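Local atomic coordinates of tRNA delta(2)-isopentenylpyrophosphate transferase (Staphylococcus epidermidis ATCC 12228, PDB entry 3D3Q), a protein that probably transfers a dimethylallyl group from dimethylallyl diphosphate to the adenine at position 37 of tRNAs that read codons beginning with uridine, with magnesium as cofactor. Residues V13-S18 against R279-F284; E22-V27 against I100-T105; K216-M221 against Q271-Y276. All coordinates share one frame; numbering follows the deposited sequence.

Interaction 1 of 3, residues V13-S18 against R279-F284; sequences VGPTAS and RQLTWF
V13 and F284 form an apolar CH-pi contact that joins the end of strand 8-13, just before the P-loop, to the C-terminal part of helix 262-286. V13 ends this strand of the parallel sheet. Residues G14-S18 then run in the loop that leads to helix 20-30. The two side chains meet head-on, with V13 over one face of the F284 ring. Its CG2 stands 4.0 Å from the centroid of the F284 ring, 6° off the ring normal, so this methyl sits almost over the centre. The other branch reaches the far end of the ring, with V13 CG1 3.5 Å from F284 CZ. A chi1 of -64° puts V13 CG1 anti to the carbonyl carbon and CG2 between N and C, which turns both methyls to the ring. One turn earlier in the helix, L281 reaches the proline of the loop. L281 CD2 lies 4.4 Å from P15 CD, a looser apolar touch. I109 of helix 106-113 packs on both V13 and F284, and L210 of helix 207-224 touches P15.

G14-S18 belong to the predicted ATP-binding P-loop, and G14 O accepts a hydrogen bond from K20 NZ. Helix residues 279-284 lie in a region inferred by similarity to contact the tRNA. No polar group of residues 13-18 bonds to residues 279-284, so what holds the two together is apolar contact.

Interaction 2 of 3, residues E22-V27 against I100-T105; sequences ELSIEV and IIAGGT
S24 and V27, on the helix that follows the P-loop of this P-loop NTPase fold, pack on I100 and A102 of strand 98-102 in the central parallel sheet. That strand lies beside strand 8-13. The short helix and strand segments run nearly antiparallel, at 165° between their N-to-C directions, with axes 8.8 Å apart at closest approach. Alternation along the strand sets which residues take part: I100 and A102 direct their side chains to the helix, and I101 between them points away. On the helix, S24 and V27 are one turn apart and both face the strand.

At the V27 end the touch is purely apolar. V27 CG1 lies 4.4 Å from I100 CD1, the end of the longer isoleucine branch. I35 of strand 33-37 touches both S24 and A102, and I12 of strand 8-13 also touches S24, so the serine faces three adjacent strands of the sheet. L304 of helix 300-314 packs on V27.

S24 is polar but buried, and its hydroxyl is satisfied within its own helix. With chi1 at -70°, OG stands anti to the carbonyl carbon, where it can bond to K20 O one turn back and still lie against A102. S24 OG lies 3.2 Å from A102 CB, with S24 CB 3.9 Å from that same methyl.

Interaction 3 of 3, residues K216-M221 against Q271-Y276; sequences KRVDIM and QHSRQY
V218 has a chi1 of 177°, which sets CG2 anti to the carbonyl carbon and beside the backbone N, where it meets S273. The serine has a chi1 of -67°, and its OG likewise stands anti to its own carbonyl carbon. V218 CG2 and S273 OG are 4.1 Å apart, a loose van der Waals touch. The hydroxyl has its polar partner in its own helix, a hydrogen bond to L269 O. R217 comes to the serine from the neighbouring helix position. R217 NH1 lies 4.4 Å from S273 CB, and the guanidinium meets that carbon obliquely.

This is helix-to-helix packing, with helix 207-224 against the long helix 262-286. The alpha carbons of V218 and S273 are the nearest pair, 8.4 Å apart. V218 and S273 are buried, and no hydrogen bond or salt bridge crosses between these two segments. Polar links join the two helices next to them: D219 OD1 forms a salt bridge with K270 NZ, and R274 NH1 bonds to N215 OD1. The side chain of R217 also packs on T16, a P-loop residue assigned to substrate binding by similarity.

Helix 262-286 serves both interaction 1 and interaction 3, whose centres are about 13 Å apart. The P-loop also joins them, since T16 CG2 lies 3.6 Å from R217 NE. Interaction 2 adds the next strand of the sheet. Its loop passes beside interaction 1, with F284 CZ 3.7 Å from T105 C. T105 is inferred by similarity to contact the tRNA. It also links interactions 2 and 3, with T105 CG2 3.2 Å from Y276 OH, although their centres are about 21 Å apart. Interaction 1 includes residues of the predicted nucleotide and substrate site; interactions 2 and 3 border it, through S24 near K20 and R217 on T16. Along the chain, both are nested within interaction 1.

Interaction 1 of 3, residues V13-S18 against R279-F284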
ATOM      1  N   VAL A  13       1.431   2.686   4.210  1.00 30.72           N
ATOM      2  CA  VAL A  13       0.832   2.344   2.926  1.00 29.94           C
ATOM      3  C   VAL A  13      -0.598   2.825   2.896  1.00 29.66           C
ATOM      4  O   VAL A  13      -1.176   3.101   3.935  1.00 30.84           O
ATOM      5  CB  VAL A  13       0.835   0.819   2.687  1.00 29.53           C
ATOM      6  CG1 VAL A  13       2.264   0.298   2.589  1.00 29.05           C
ATOM      7  CG2 VAL A  13       0.100   0.123   3.809  1.00 28.45           C
ATOM      8  N   GLY A  14      -1.170   2.925   1.708  1.00 30.29           N
ATOM      9  CA  GLY A  14      -2.539   3.386   1.601  1.00 31.58           C
ATOM     10  C   GLY A  14      -2.815   3.794   0.172  1.00 32.22           C
ATOM     11  O   GLY A  14      -1.892   4.082  -0.577  1.00 31.01           O
ATOM     12  N   PRO A  15      -4.088   3.835  -0.236  1.00 33.98           N
ATOM     13  CA  PRO A  15      -4.401   4.221  -1.613  1.00 35.35           C
ATOM     14  C   PRO A  15      -3.927   5.631  -1.960  1.00 36.07           C
ATOM     15  O   PRO A  15      -3.724   6.452  -1.071  1.00 36.01           O
ATOM     16  CB  PRO A  15      -5.919   4.058  -1.674  1.00 34.89           C
ATOM     17  CG  PRO A  15      -6.348   4.318  -0.263  1.00 34.89           C
ATOM     18  CD  PRO A  15      -5.317   3.576   0.538  1.00 35.07           C
ATOM     19  N   THR A  16      -3.732   5.889  -3.252  1.00 36.66           N
ATOM     20  CA  THR A  16      -3.280   7.192  -3.729  1.00 38.58           C
ATOM     21  C   THR A  16      -4.068   8.349  -3.113  1.00 40.27           C
ATOM     22  O   THR A  16      -5.295   8.298  -3.020  1.00 40.98           O
ATOM     23  CB  THR A  16      -3.420   7.321  -5.248  1.00 37.33           C
ATOM     24  OG1 THR A  16      -2.737   6.246  -5.886  1.00 36.77           O
ATOM     25  CG2 THR A  16      -2.825   8.634  -5.710  1.00 38.23           C
ATOM     26  N   ALA A  17      -3.355   9.397  -2.709  1.00 40.72           N
ATOM     27  CA  ALA A  17      -3.988  10.561  -2.107  1.00 42.57           C
ATOM     28  C   ALA A  17      -4.972  10.162  -1.005  1.00 43.15           C
ATOM     29  O   ALA A  17      -6.151  10.534  -1.038  1.00 43.42           O
ATOM     30  CB  ALA A  17      -4.716  11.373  -3.176  1.00 43.65           C
ATOM     31  N   SER A  18      -4.494   9.392  -0.037  1.00 42.43           N
ATOM     32  CA  SER A  18      -5.338   8.965   1.062  1.00 40.61           C
ATOM     33  C   SER A  18      -4.758   9.573   2.323  1.00 40.77           C
ATOM     34  O   SER A  18      -5.190   9.273   3.437  1.00 42.04           O
ATOM     35  CB  SER A  18      -5.327   7.457   1.195  1.00 38.47           C
ATOM     36  OG  SER A  18      -4.070   7.049   1.661  1.00 36.84           O
ATOM     37  N   ARG A 279      -7.598  -3.975  -5.459  1.00 44.33           N
ATOM     38  CA  ARG A 279      -6.640  -5.084  -5.432  1.00 45.32           C
ATOM     39  C   ARG A 279      -5.515  -4.838  -4.408  1.00 45.13           C
ATOM     40  O   ARG A 279      -5.080  -5.760  -3.722  1.00 44.57           O
ATOM     41  CB  ARG A 279      -6.065  -5.314  -6.844  1.00 47.62           C
ATOM     42  CG  ARG A 279      -5.075  -6.485  -6.966  1.00 50.39           C
ATOM     43  CD  ARG A 279      -5.167  -7.163  -8.339  1.00 53.84           C
ATOM     44  NE  ARG A 279      -5.239  -6.222  -9.423  1.00 57.92           N
ATOM     45  CZ  ARG A 279      -6.027  -6.126 -10.496  1.00 58.57           C
ATOM     46  NH1 ARG A 279      -5.748  -5.094 -11.268  1.00 59.22           N
ATOM     47  NH2 ARG A 279      -7.030  -6.942 -10.826  1.00 58.05           N
ATOM     48  N   GLN A 280      -5.071  -3.588  -4.293  1.00 44.54           N
ATOM     49  CA  GLN A 280      -4.014  -3.245  -3.360  1.00 42.49           C
ATOM     50  C   GLN A 280      -4.488  -3.269  -1.924  1.00 42.31           C
ATOM     51  O   GLN A 280      -3.722  -3.554  -1.012  1.00 42.76           O
ATOM     52  CB  GLN A 280      -3.451  -1.863  -3.681  1.00 41.79           C
ATOM     53  CG  GLN A 280      -1.951  -1.845  -3.779  1.00 42.04           C
ATOM     54  CD  GLN A 280      -1.456  -2.784  -4.865  1.00 42.96           C
ATOM     55  OE1 GLN A 280      -0.514  -3.559  -4.664  1.00 41.69           O
ATOM     56  NE2 GLN A 280      -2.098  -2.725  -6.028  1.00 42.65           N
ATOM     57  N   LEU A 281      -5.754  -2.950  -1.718  1.00 43.60           N
ATOM     58  CA  LEU A 281      -6.311  -2.923  -0.373  1.00 44.86           C
ATOM     59  C   LEU A 281      -6.468  -4.376   0.060  1.00 46.02           C
ATOM     60  O   LEU A 281      -6.135  -4.743   1.186  1.00 46.62           O
ATOM     61  CB  LEU A 281      -7.673  -2.223  -0.396  1.00 46.05           C
ATOM     62  CG  LEU A 281      -8.193  -1.516   0.853  1.00 47.29           C
ATOM     63  CD1 LEU A 281      -8.259  -2.512   1.991  1.00 48.02           C
ATOM     64  CD2 LEU A 281      -7.290  -0.332   1.218  1.00 47.94           C
ATOM     65  N   THR A 282      -6.955  -5.203  -0.862  1.00 46.51           N
ATOM     66  CA  THR A 282      -7.171  -6.613  -0.596  1.00 46.62           C
ATOM     67  C   THR A 282      -5.891  -7.331  -0.174  1.00 47.68           C
ATOM     68  O   THR A 282      -5.893  -8.090   0.794  1.00 48.50           O
ATOM     69  CB  THR A 282      -7.758  -7.307  -1.831  1.00 46.54           C
ATOM     70  OG1 THR A 282      -8.980  -6.663  -2.209  1.00 44.95           O
ATOM     71  CG2 THR A 282      -8.042  -8.761  -1.534  1.00 48.15           C
ATOM     72  N   TRP A 283      -4.807  -7.080  -0.903  1.00 49.10           N
ATOM     73  CA  TRP A 283      -3.498  -7.686  -0.637  1.00 48.96           C
ATOM     74  C   TRP A 283      -2.965  -7.335   0.755  1.00 48.30           C
ATOM     75  O   TRP A 283      -2.516  -8.213   1.486  1.00 48.47           O
ATOM     76  CB  TRP A 283      -2.479  -7.216  -1.681  1.00 50.31           C
ATOM     77  CG  TRP A 283      -1.311  -8.135  -1.864  1.00 53.10           C
ATOM     78  CD1 TRP A 283      -1.168  -9.090  -2.828  1.00 53.65           C
ATOM     79  CD2 TRP A 283      -0.147  -8.230  -1.033  1.00 53.31           C
ATOM     80  NE1 TRP A 283       0.009  -9.764  -2.652  1.00 53.64           N
ATOM     81  CE2 TRP A 283       0.659  -9.252  -1.564  1.00 53.34           C
ATOM     82  CE3 TRP A 283       0.302  -7.536   0.093  1.00 54.28           C
ATOM     83  CZ2 TRP A 283       1.870  -9.624  -0.993  1.00 55.15           C
ATOM     84  CZ3 TRP A 283       1.511  -7.900   0.666  1.00 54.82           C
ATOM     85  CH2 TRP A 283       2.289  -8.932   0.114  1.00 55.31           C
ATOM     86  N   PHE A 284      -3.005  -6.051   1.103  1.00 47.17           N
ATOM     87  CA  PHE A 284      -2.519  -5.593   2.396  1.00 45.95           C
ATOM     88  C   PHE A 284      -3.356  -6.096   3.553  1.00 46.16           C
ATOM     89  O   PHE A 284      -3.020  -5.869   4.711  1.00 47.88           O
ATOM     90  CB  PHE A 284      -2.447  -4.062   2.440  1.00 42.99           C
ATOM     91  CG  PHE A 284      -1.167  -3.504   1.890  1.00 40.18           C
ATOM     92  CD1 PHE A 284       0.045  -3.818   2.485  1.00 38.71           C
ATOM     93  CD2 PHE A 284      -1.167  -2.689   0.760  1.00 40.20           C
ATOM     94  CE1 PHE A 284       1.236  -3.328   1.971  1.00 38.81           C
ATOM     95  CE2 PHE A 284       0.022  -2.189   0.229  1.00 38.51           C
ATOM     96  CZ  PHE A 284       1.223  -2.513   0.836  1.00 39.99           C
TER

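Interaction 2 of 3, residues E22-V27 against I100-T105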
ATOM      1  N   GLU A  22       0.979  12.862   3.181  1.00 35.56           N
ATOM      2  CA  GLU A  22       0.963  13.955   4.136  1.00 36.42           C
ATOM      3  C   GLU A  22       1.356  13.422   5.506  1.00 35.88           C
ATOM      4  O   GLU A  22       2.234  13.975   6.161  1.00 37.29           O
ATOM      5  CB  GLU A  22      -0.431  14.583   4.190  1.00 39.34           C
ATOM      6  CG  GLU A  22      -0.864  15.268   2.894  1.00 43.60           C
ATOM      7  CD  GLU A  22      -1.276  14.298   1.777  1.00 45.57           C
ATOM      8  OE1 GLU A  22      -1.536  14.777   0.654  1.00 48.08           O
ATOM      9  OE2 GLU A  22      -1.349  13.075   2.010  1.00 46.06           O
ATOM     10  N   LEU A  23       0.712  12.335   5.929  1.00 34.58           N
ATOM     11  CA  LEU A  23       1.009  11.723   7.215  1.00 32.10           C
ATOM     12  C   LEU A  23       2.505  11.422   7.353  1.00 31.09           C
ATOM     13  O   LEU A  23       3.095  11.681   8.397  1.00 27.98           O
ATOM     14  CB  LEU A  23       0.196  10.433   7.388  1.00 30.74           C
ATOM     15  CG  LEU A  23       0.441   9.638   8.682  1.00 28.65           C
ATOM     16  CD1 LEU A  23       0.013  10.450   9.875  1.00 28.78           C
ATOM     17  CD2 LEU A  23      -0.325   8.357   8.626  1.00 27.36           C
ATOM     18  N   SER A  24       3.115  10.880   6.300  1.00 32.29           N
ATOM     19  CA  SER A  24       4.549  10.566   6.332  1.00 34.51           C
ATOM     20  C   SER A  24       5.367  11.793   6.711  1.00 34.30           C
ATOM     21  O   SER A  24       6.212  11.734   7.592  1.00 35.07           O
ATOM     22  CB  SER A  24       5.041  10.052   4.976  1.00 35.30           C
ATOM     23  OG  SER A  24       4.524   8.767   4.705  1.00 39.93           O
ATOM     24  N   ILE A  25       5.112  12.908   6.047  1.00 33.62           N
ATOM     25  CA  ILE A  25       5.847  14.117   6.334  1.00 33.95           C
ATOM     26  C   ILE A  25       5.628  14.567   7.784  1.00 35.37           C
ATOM     27  O   ILE A  25       6.584  14.953   8.473  1.00 35.34           O
ATOM     28  CB  ILE A  25       5.452  15.224   5.330  1.00 32.96           C
ATOM     29  CG1 ILE A  25       5.835  14.766   3.919  1.00 30.36           C
ATOM     30  CG2 ILE A  25       6.131  16.528   5.669  1.00 31.35           C
ATOM     31  CD1 ILE A  25       5.623  15.790   2.854  1.00 28.44           C
ATOM     32  N   GLU A  26       4.388  14.500   8.265  1.00 36.42           N
ATOM     33  CA  GLU A  26       4.083  14.899   9.646  1.00 38.00           C
ATOM     34  C   GLU A  26       4.864  14.053  10.655  1.00 37.34           C
ATOM     35  O   GLU A  26       5.338  14.568  11.668  1.00 37.59           O
ATOM     36  CB  GLU A  26       2.572  14.788   9.917  1.00 39.45           C
ATOM     37  CG  GLU A  26       1.739  15.838   9.165  1.00 44.45           C
ATOM     38  CD  GLU A  26       2.064  17.285   9.570  1.00 47.76           C
ATOM     39  OE1 GLU A  26       1.656  17.714  10.684  1.00 48.13           O
ATOM     40  OE2 GLU A  26       2.743  17.994   8.776  1.00 48.16           O
ATOM     41  N   VAL A  27       4.989  12.758  10.368  1.00 36.34           N
ATOM     42  CA  VAL A  27       5.732  11.846  11.229  1.00 34.75           C
ATOM     43  C   VAL A  27       7.214  12.177  11.106  1.00 35.06           C
ATOM     44  O   VAL A  27       7.954  12.151  12.081  1.00 34.96           O
ATOM     45  CB  VAL A  27       5.519  10.395  10.805  1.00 31.86           C
ATOM     46  CG1 VAL A  27       6.405   9.485  11.607  1.00 29.36           C
ATOM     47  CG2 VAL A  27       4.075  10.029  10.983  1.00 31.53           C
ATOM     48  N   ILE A 100      11.713   6.166   7.048  1.00 35.85           N
ATOM     49  CA  ILE A 100      10.267   6.062   6.815  1.00 34.09           C
ATOM     50  C   ILE A 100       9.999   5.833   5.335  1.00 34.92           C
ATOM     51  O   ILE A 100      10.487   6.580   4.489  1.00 35.54           O
ATOM     52  CB  ILE A 100       9.549   7.380   7.197  1.00 33.56           C
ATOM     53  CG1 ILE A 100       9.961   7.827   8.600  1.00 33.93           C
ATOM     54  CG2 ILE A 100       8.070   7.188   7.143  1.00 30.85           C
ATOM     55  CD1 ILE A 100       9.765   9.302   8.830  1.00 33.77           C
ATOM     56  N   ILE A 101       9.230   4.803   5.018  1.00 35.33           N
ATOM     57  CA  ILE A 101       8.892   4.548   3.629  1.00 35.38           C
ATOM     58  C   ILE A 101       7.409   4.874   3.434  1.00 35.55           C
ATOM     59  O   ILE A 101       6.540   4.383   4.150  1.00 34.79           O
ATOM     60  CB  ILE A 101       9.195   3.089   3.210  1.00 34.99           C
ATOM     61  CG1 ILE A 101       8.528   2.120   4.171  1.00 36.58           C
ATOM     62  CG2 ILE A 101      10.695   2.866   3.193  1.00 34.45           C
ATOM     63  CD1 ILE A 101       8.870   0.685   3.891  1.00 39.07           C
ATOM     64  N   ALA A 102       7.152   5.748   2.469  1.00 35.59           N
ATOM     65  CA  ALA A 102       5.821   6.191   2.142  1.00 34.62           C
ATOM     66  C   ALA A 102       5.407   5.507   0.864  1.00 36.25           C
ATOM     67  O   ALA A 102       6.174   5.451  -0.101  1.00 36.56           O
ATOM     68  CB  ALA A 102       5.811   7.679   1.950  1.00 31.84           C
ATOM     69  N   GLY A 103       4.194   4.965   0.871  1.00 36.86           N
ATOM     70  CA  GLY A 103       3.668   4.301  -0.309  1.00 34.82           C
ATOM     71  C   GLY A 103       4.231   2.925  -0.551  1.00 34.11           C
ATOM     72  O   GLY A 103       4.853   2.331   0.327  1.00 34.68           O
ATOM     73  N   GLY A 104       4.004   2.427  -1.762  1.00 34.21           N
ATOM     74  CA  GLY A 104       4.480   1.110  -2.134  1.00 32.64           C
ATOM     75  C   GLY A 104       3.334   0.124  -2.279  1.00 32.24           C
ATOM     76  O   GLY A 104       2.265   0.322  -1.713  1.00 30.34           O
ATOM     77  N   THR A 105       3.559  -0.940  -3.045  1.00 34.02           N
ATOM     78  CA  THR A 105       2.546  -1.969  -3.256  1.00 36.46           C
ATOM     79  C   THR A 105       2.881  -3.216  -2.426  1.00 37.92           C
ATOM     80  O   THR A 105       3.956  -3.296  -1.836  1.00 39.04           O
ATOM     81  CB  THR A 105       2.458  -2.371  -4.754  1.00 35.92           C
ATOM     82  OG1 THR A 105       3.757  -2.736  -5.244  1.00 35.55           O
ATOM     83  CG2 THR A 105       1.890  -1.227  -5.583  1.00 36.82           C
TER

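Interaction 3 of 3, residues K216-M221 against Q271-Y276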
ATOM      1  N   LYS A 216     -12.917  11.276  -8.133  1.00 45.88           N
ATOM      2  CA  LYS A 216     -12.628  12.689  -7.973  1.00 46.84           C
ATOM      3  C   LYS A 216     -11.158  13.039  -8.194  1.00 46.74           C
ATOM      4  O   LYS A 216     -10.844  14.147  -8.607  1.00 46.10           O
ATOM      5  CB  LYS A 216     -13.086  13.166  -6.596  1.00 48.06           C
ATOM      6  CG  LYS A 216     -12.946  14.664  -6.401  1.00 51.11           C
ATOM      7  CD  LYS A 216     -14.069  15.253  -5.541  1.00 52.88           C
ATOM      8  CE  LYS A 216     -13.959  16.781  -5.436  1.00 52.11           C
ATOM      9  NZ  LYS A 216     -15.107  17.383  -4.711  1.00 51.76           N
ATOM     10  N   ARG A 217     -10.257  12.101  -7.935  1.00 47.09           N
ATOM     11  CA  ARG A 217      -8.840  12.377  -8.127  1.00 47.24           C
ATOM     12  C   ARG A 217      -8.476  12.301  -9.599  1.00 46.13           C
ATOM     13  O   ARG A 217      -7.531  12.947 -10.055  1.00 46.25           O
ATOM     14  CB  ARG A 217      -7.999  11.396  -7.324  1.00 48.37           C
ATOM     15  CG  ARG A 217      -6.518  11.545  -7.512  1.00 50.40           C
ATOM     16  CD  ARG A 217      -5.812  10.557  -6.612  1.00 55.04           C
ATOM     17  NE  ARG A 217      -6.257   9.164  -6.797  1.00 58.04           N
ATOM     18  CZ  ARG A 217      -5.864   8.366  -7.791  1.00 58.71           C
ATOM     19  NH1 ARG A 217      -6.323   7.119  -7.866  1.00 58.58           N
ATOM     20  NH2 ARG A 217      -5.017   8.819  -8.709  1.00 58.89           N
ATOM     21  N   VAL A 218      -9.231  11.507 -10.345  1.00 46.00           N
ATOM     22  CA  VAL A 218      -8.977  11.372 -11.767  1.00 46.08           C
ATOM     23  C   VAL A 218      -9.442  12.664 -12.422  1.00 47.54           C
ATOM     24  O   VAL A 218      -8.815  13.151 -13.356  1.00 46.77           O
ATOM     25  CB  VAL A 218      -9.720  10.133 -12.362  1.00 44.61           C
ATOM     26  CG1 VAL A 218      -9.500  10.056 -13.861  1.00 44.97           C
ATOM     27  CG2 VAL A 218      -9.206   8.859 -11.719  1.00 41.49           C
ATOM     28  N   ASP A 219     -10.532  13.237 -11.915  1.00 49.53           N
ATOM     29  CA  ASP A 219     -11.046  14.489 -12.474  1.00 50.83           C
ATOM     30  C   ASP A 219     -10.023  15.590 -12.280  1.00 51.42           C
ATOM     31  O   ASP A 219      -9.767  16.371 -13.192  1.00 52.60           O
ATOM     32  CB  ASP A 219     -12.363  14.908 -11.810  1.00 51.95           C
ATOM     33  CG  ASP A 219     -13.521  13.992 -12.173  1.00 54.27           C
ATOM     34  OD1 ASP A 219     -13.448  13.330 -13.238  1.00 54.93           O
ATOM     35  OD2 ASP A 219     -14.518  13.946 -11.401  1.00 54.88           O
ATOM     36  N   ILE A 220      -9.439  15.656 -11.089  1.00 50.93           N
ATOM     37  CA  ILE A 220      -8.450  16.682 -10.799  1.00 50.35           C
ATOM     38  C   ILE A 220      -7.217  16.548 -11.686  1.00 50.83           C
ATOM     39  O   ILE A 220      -6.715  17.540 -12.207  1.00 49.12           O
ATOM     40  CB  ILE A 220      -8.011  16.626  -9.338  1.00 50.25           C
ATOM     41  CG1 ILE A 220      -9.234  16.667  -8.423  1.00 49.65           C
ATOM     42  CG2 ILE A 220      -7.095  17.795  -9.037  1.00 49.47           C
ATOM     43  CD1 ILE A 220      -8.907  16.473  -6.958  1.00 48.90           C
HETATM   44  N   MSE A 221      -6.728  15.322 -11.851  1.00 52.75           N
HETATM   45  CA  MSE A 221      -5.550  15.094 -12.683  1.00 54.09           C
HETATM   46  C   MSE A 221      -5.777  15.623 -14.095  1.00 53.07           C
HETATM   47  O   MSE A 221      -4.916  16.306 -14.652  1.00 53.63           O
HETATM   48  CB  MSE A 221      -5.204  13.608 -12.770  1.00 57.37           C
HETATM   49  CG  MSE A 221      -4.955  12.908 -11.448  1.00 61.31           C
HETATM   50 SE   MSE A 221      -4.015  11.209 -11.709  1.00 68.30          SE
HETATM   51  CE  MSE A 221      -5.255  10.288 -12.891  1.00 66.79           C
ATOM     52  N   GLN A 271     -11.929   3.480 -13.916  1.00 47.50           N
ATOM     53  CA  GLN A 271     -12.222   2.103 -13.582  1.00 47.55           C
ATOM     54  C   GLN A 271     -10.929   1.404 -13.160  1.00 46.89           C
ATOM     55  O   GLN A 271     -10.817   0.950 -12.023  1.00 48.08           O
ATOM     56  CB  GLN A 271     -12.855   1.382 -14.773  1.00 50.10           C
ATOM     57  CG  GLN A 271     -13.576   0.107 -14.375  1.00 51.28           C
ATOM     58  CD  GLN A 271     -13.775  -0.858 -15.527  1.00 51.63           C
ATOM     59  OE1 GLN A 271     -14.464  -1.869 -15.379  1.00 51.74           O
ATOM     60  NE2 GLN A 271     -13.168  -0.559 -16.675  1.00 51.56           N
ATOM     61  N   HIS A 272      -9.950   1.321 -14.061  1.00 45.28           N
ATOM     62  CA  HIS A 272      -8.661   0.686 -13.742  1.00 42.45           C
ATOM     63  C   HIS A 272      -8.138   1.219 -12.410  1.00 40.81           C
ATOM     64  O   HIS A 272      -7.460   0.510 -11.679  1.00 39.84           O
ATOM     65  CB  HIS A 272      -7.601   0.999 -14.809  1.00 43.50           C
ATOM     66  CG  HIS A 272      -7.832   0.333 -16.126  1.00 45.07           C
ATOM     67  ND1 HIS A 272      -8.961   0.546 -16.886  1.00 45.43           N
ATOM     68  CD2 HIS A 272      -7.055  -0.517 -16.834  1.00 46.21           C
ATOM     69  CE1 HIS A 272      -8.871  -0.144 -18.008  1.00 45.55           C
ATOM     70  NE2 HIS A 272      -7.724  -0.797 -18.002  1.00 46.84           N
ATOM     71  N   SER A 273      -8.435   2.485 -12.116  1.00 38.20           N
ATOM     72  CA  SER A 273      -7.972   3.088 -10.889  1.00 35.52           C
ATOM     73  C   SER A 273      -8.734   2.509  -9.720  1.00 35.68           C
ATOM     74  O   SER A 273      -8.159   2.268  -8.660  1.00 35.30           O
ATOM     75  CB  SER A 273      -8.137   4.603 -10.937  1.00 35.90           C
ATOM     76  OG  SER A 273      -7.273   5.195 -11.891  1.00 32.29           O
ATOM     77  N   ARG A 274     -10.028   2.282  -9.902  1.00 35.75           N
ATOM     78  CA  ARG A 274     -10.842   1.702  -8.832  1.00 36.75           C
ATOM     79  C   ARG A 274     -10.430   0.252  -8.568  1.00 37.28           C
ATOM     80  O   ARG A 274     -10.273  -0.145  -7.421  1.00 38.52           O
ATOM     81  CB  ARG A 274     -12.335   1.743  -9.190  1.00 36.95           C
ATOM     82  CG  ARG A 274     -12.954   3.131  -9.249  1.00 36.82           C
ATOM     83  CD  ARG A 274     -14.463   3.034  -9.420  1.00 36.70           C
ATOM     84  NE  ARG A 274     -14.839   2.458 -10.709  1.00 38.35           N
ATOM     85  CZ  ARG A 274     -15.144   3.174 -11.792  1.00 38.14           C
ATOM     86  NH1 ARG A 274     -15.120   4.498 -11.743  1.00 36.22           N
ATOM     87  NH2 ARG A 274     -15.479   2.566 -12.926  1.00 37.03           N
ATOM     88  N   GLN A 275     -10.258  -0.534  -9.628  1.00 38.05           N
ATOM     89  CA  GLN A 275      -9.873  -1.934  -9.489  1.00 38.52           C
ATOM     90  C   GLN A 275      -8.509  -2.042  -8.836  1.00 38.01           C
ATOM     91  O   GLN A 275      -8.295  -2.855  -7.935  1.00 39.39           O
ATOM     92  CB  GLN A 275      -9.827  -2.614 -10.849  1.00 40.25           C
ATOM     93  CG  GLN A 275     -11.162  -2.644 -11.573  1.00 43.98           C
ATOM     94  CD  GLN A 275     -11.017  -3.028 -13.042  1.00 46.35           C
ATOM     95  OE1 GLN A 275     -10.393  -4.033 -13.370  1.00 48.91           O
ATOM     96  NE2 GLN A 275     -11.601  -2.225 -13.930  1.00 47.14           N
ATOM     97  N   TYR A 276      -7.583  -1.214  -9.294  1.00 36.36           N
ATOM     98  CA  TYR A 276      -6.236  -1.221  -8.760  1.00 35.31           C
ATOM     99  C   TYR A 276      -6.235  -0.932  -7.268  1.00 34.41           C
ATOM    100  O   TYR A 276      -5.643  -1.668  -6.488  1.00 33.63           O
ATOM    101  CB  TYR A 276      -5.388  -0.192  -9.513  1.00 35.75           C
ATOM    102  CG  TYR A 276      -3.973  -0.065  -9.012  1.00 36.20           C
ATOM    103  CD1 TYR A 276      -3.670   0.749  -7.923  1.00 36.58           C
ATOM    104  CD2 TYR A 276      -2.937  -0.759  -9.627  1.00 35.33           C
ATOM    105  CE1 TYR A 276      -2.367   0.873  -7.462  1.00 37.87           C
ATOM    106  CE2 TYR A 276      -1.633  -0.650  -9.177  1.00 36.76           C
ATOM    107  CZ  TYR A 276      -1.352   0.173  -8.093  1.00 38.26           C
ATOM    108  OH  TYR A 276      -0.058   0.315  -7.650  1.00 40.41           O
TER